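Local coordinates for 16L protein (Yaba-like disease virus, PDB 6TRR), which inhibits apoptosis for the poxvirus as an M11L-like, helical Bcl-2-type protein, probably by sequestering pro-apoptotic BH3 motifs of the host, at the interface of chains A and B. Coordinates in Å, arbitrary orientation; residue numbers count along the deposited sequence, not the author numbering. Chains: chain A/B, 16L protein.

The interface of chains A and B. Residues chain A 36, 39-40, 43-44, 47; chain B 15, 19, 22.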
loop_
_atom_site.group_PDB
_atom_site.type_symbol
_atom_site.label_atom_id
_atom_site.label_comp_id
_atom_site.label_asym_id
_atom_site.label_seq_id
_atom_site.Cartn_x
_atom_site.Cartn_y
_atom_site.Cartn_z
ATOM N N LEU A 36 -6.888 4.332 -12.554
ATOM C CA LEU A 36 -6.496 5.702 -12.845
ATOM C C LEU A 36 -6.985 6.096 -14.230
ATOM O O LEU A 36 -6.776 5.369 -15.206
ATOM C CB LEU A 36 -4.979 5.861 -12.758
ATOM C CG LEU A 36 -4.346 5.774 -11.367
ATOM C CD1 LEU A 36 -2.838 5.910 -11.475
ATOM C CD2 LEU A 36 -4.906 6.837 -10.434
ATOM N N TYR A 39 -6.427 11.112 -17.637
ATOM C CA TYR A 39 -5.942 12.378 -17.097
ATOM C C TYR A 39 -5.035 12.146 -15.894
ATOM O O TYR A 39 -3.961 12.747 -15.783
ATOM C CB TYR A 39 -7.128 13.264 -16.716
ATOM C CG TYR A 39 -6.741 14.573 -16.066
ATOM C CD1 TYR A 39 -6.960 14.789 -14.712
ATOM C CD2 TYR A 39 -6.157 15.591 -16.806
ATOM C CE1 TYR A 39 -6.610 15.984 -14.116
ATOM C CE2 TYR A 39 -5.802 16.788 -16.218
ATOM C CZ TYR A 39 -6.032 16.979 -14.873
ATOM O OH TYR A 39 -5.679 18.171 -14.286
ATOM N N GLU A 40 -5.458 11.272 -14.979
ATOM C CA GLU A 40 -4.645 10.975 -13.805
ATOM C C GLU A 40 -3.309 10.362 -14.202
ATOM O O GLU A 40 -2.270 10.685 -13.613
ATOM C CB GLU A 40 -5.411 10.043 -12.866
ATOM C CG GLU A 40 -6.609 10.704 -12.199
ATOM C CD GLU A 40 -7.492 9.721 -11.461
ATOM O OE1 GLU A 40 -7.521 8.535 -11.848
ATOM O OE2 GLU A 40 -8.159 10.137 -10.492
ATOM N N LEU A 43 -1.099 13.078 -15.382
ATOM C CA LEU A 43 -0.704 13.782 -14.170
ATOM C C LEU A 43 0.369 13.010 -13.411
ATOM O O LEU A 43 1.411 13.565 -13.046
ATOM C CB LEU A 43 -1.940 13.997 -13.300
ATOM C CG LEU A 43 -1.768 14.655 -11.938
ATOM C CD1 LEU A 43 -1.217 16.055 -12.087
ATOM C CD2 LEU A 43 -3.120 14.665 -11.237
ATOM N N LEU A 44 0.130 11.717 -13.173
ATOM C CA LEU A 44 1.110 10.891 -12.475
ATOM C C LEU A 44 2.470 10.973 -13.146
ATOM O O LEU A 44 3.504 11.061 -12.472
ATOM C CB LEU A 44 0.633 9.438 -12.428
ATOM C CG LEU A 44 1.632 8.396 -11.908
ATOM C CD1 LEU A 44 2.028 8.689 -10.471
ATOM C CD2 LEU A 44 1.055 6.994 -12.023
ATOM N N ILE A 47 4.152 14.328 -12.348
ATOM C CA ILE A 47 4.583 14.392 -10.955
ATOM C C ILE A 47 5.828 13.543 -10.746
ATOM O O ILE A 47 6.777 13.961 -10.073
ATOM C CB ILE A 47 3.431 13.966 -10.028
ATOM C CG1 ILE A 47 2.414 15.102 -9.925
ATOM C CG2 ILE A 47 3.948 13.591 -8.639
ATOM C CD1 ILE A 47 1.108 14.706 -9.279
ATOM N N SER B 15 -8.475 14.235 -8.052
ATOM C CA SER B 15 -7.593 13.573 -9.007
ATOM C C SER B 15 -6.133 13.772 -8.615
ATOM O O SER B 15 -5.338 12.826 -8.647
ATOM C CB SER B 15 -7.854 14.097 -10.418
ATOM O OG SER B 15 -9.222 13.960 -10.761
ATOM N N VAL B 19 -3.698 10.666 -7.380
ATOM C CA VAL B 19 -2.411 10.439 -8.028
ATOM C C VAL B 19 -1.289 10.461 -6.996
ATOM O O VAL B 19 -0.401 9.600 -7.006
ATOM C CB VAL B 19 -2.196 11.471 -9.152
ATOM C CG1 VAL B 19 -0.731 11.535 -9.579
ATOM C CG2 VAL B 19 -3.068 11.113 -10.349
ATOM N N PHE B 22 -1.322 7.304 -4.867
ATOM C CA PHE B 22 -0.789 6.178 -5.626
ATOM C C PHE B 22 0.722 6.292 -5.792
ATOM O O PHE B 22 1.457 5.320 -5.582
ATOM C CB PHE B 22 -1.464 6.095 -6.992
ATOM C CG PHE B 22 -0.847 5.074 -7.896
ATOM C CD1 PHE B 22 -1.221 3.745 -7.813
ATOM C CD2 PHE B 22 0.124 5.437 -8.813
ATOM C CE1 PHE B 22 -0.648 2.800 -8.637
ATOM C CE2 PHE B 22 0.701 4.496 -9.638
ATOM C CZ PHE B 22 0.314 3.176 -9.551
#
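This is an apolar helix-to-helix patch of the two-fold symmetric dimer of an M11L-like protein with the helical Bcl-2 fold. Helix 14-34 of chain B lies against helix 38-57 of chain A, with A:Leu36 in the loop just before it. The packing of the first helix of chain B on chain A would fit a domain-swapped dimer, but this patch alone does not show it. B:Val19 buries most surface here, 84 Å². Its branches point to different parts of the chain A helix. CG1, anti to the backbone N (chi1 164°), sits 3.5 Å from A:Leu44 CA. A:Ile47 CD1, the tip of that side chain, is 3.7 Å from B:Val19 CG1. The B:Val19 and A:Glu40 side chains slide past each other in opposite directions, with B:Val19 CG2 3.6 Å from A:Glu40 CB. The same methyl lies 3.4 Å from the backbone A:Glu40 O. A:Leu43 crosses obliquely, its CD2 3.7 Å from B:Val19 CG2. One turn along, B:Phe22 has CG anti to the backbone N (chi1 173°), which sends the ring toward A:Leu36 and A:Leu44. The A:Leu44 and B:Phe22 side chains cross at about a right angle, with A:Leu44 CD2 3.5 Å from B:Phe22 CE2. A:Leu36 comes over one face, CD1 4.0 Å above the ring plane and shifted toward the rim. Towards the start of the chain B helix, A:Glu40 extends beyond CG alongside B:Ser15. Its carboxylate OE2 is 4.0 Å from the hydroxyl B:Ser15 OG, too far for a hydrogen bond.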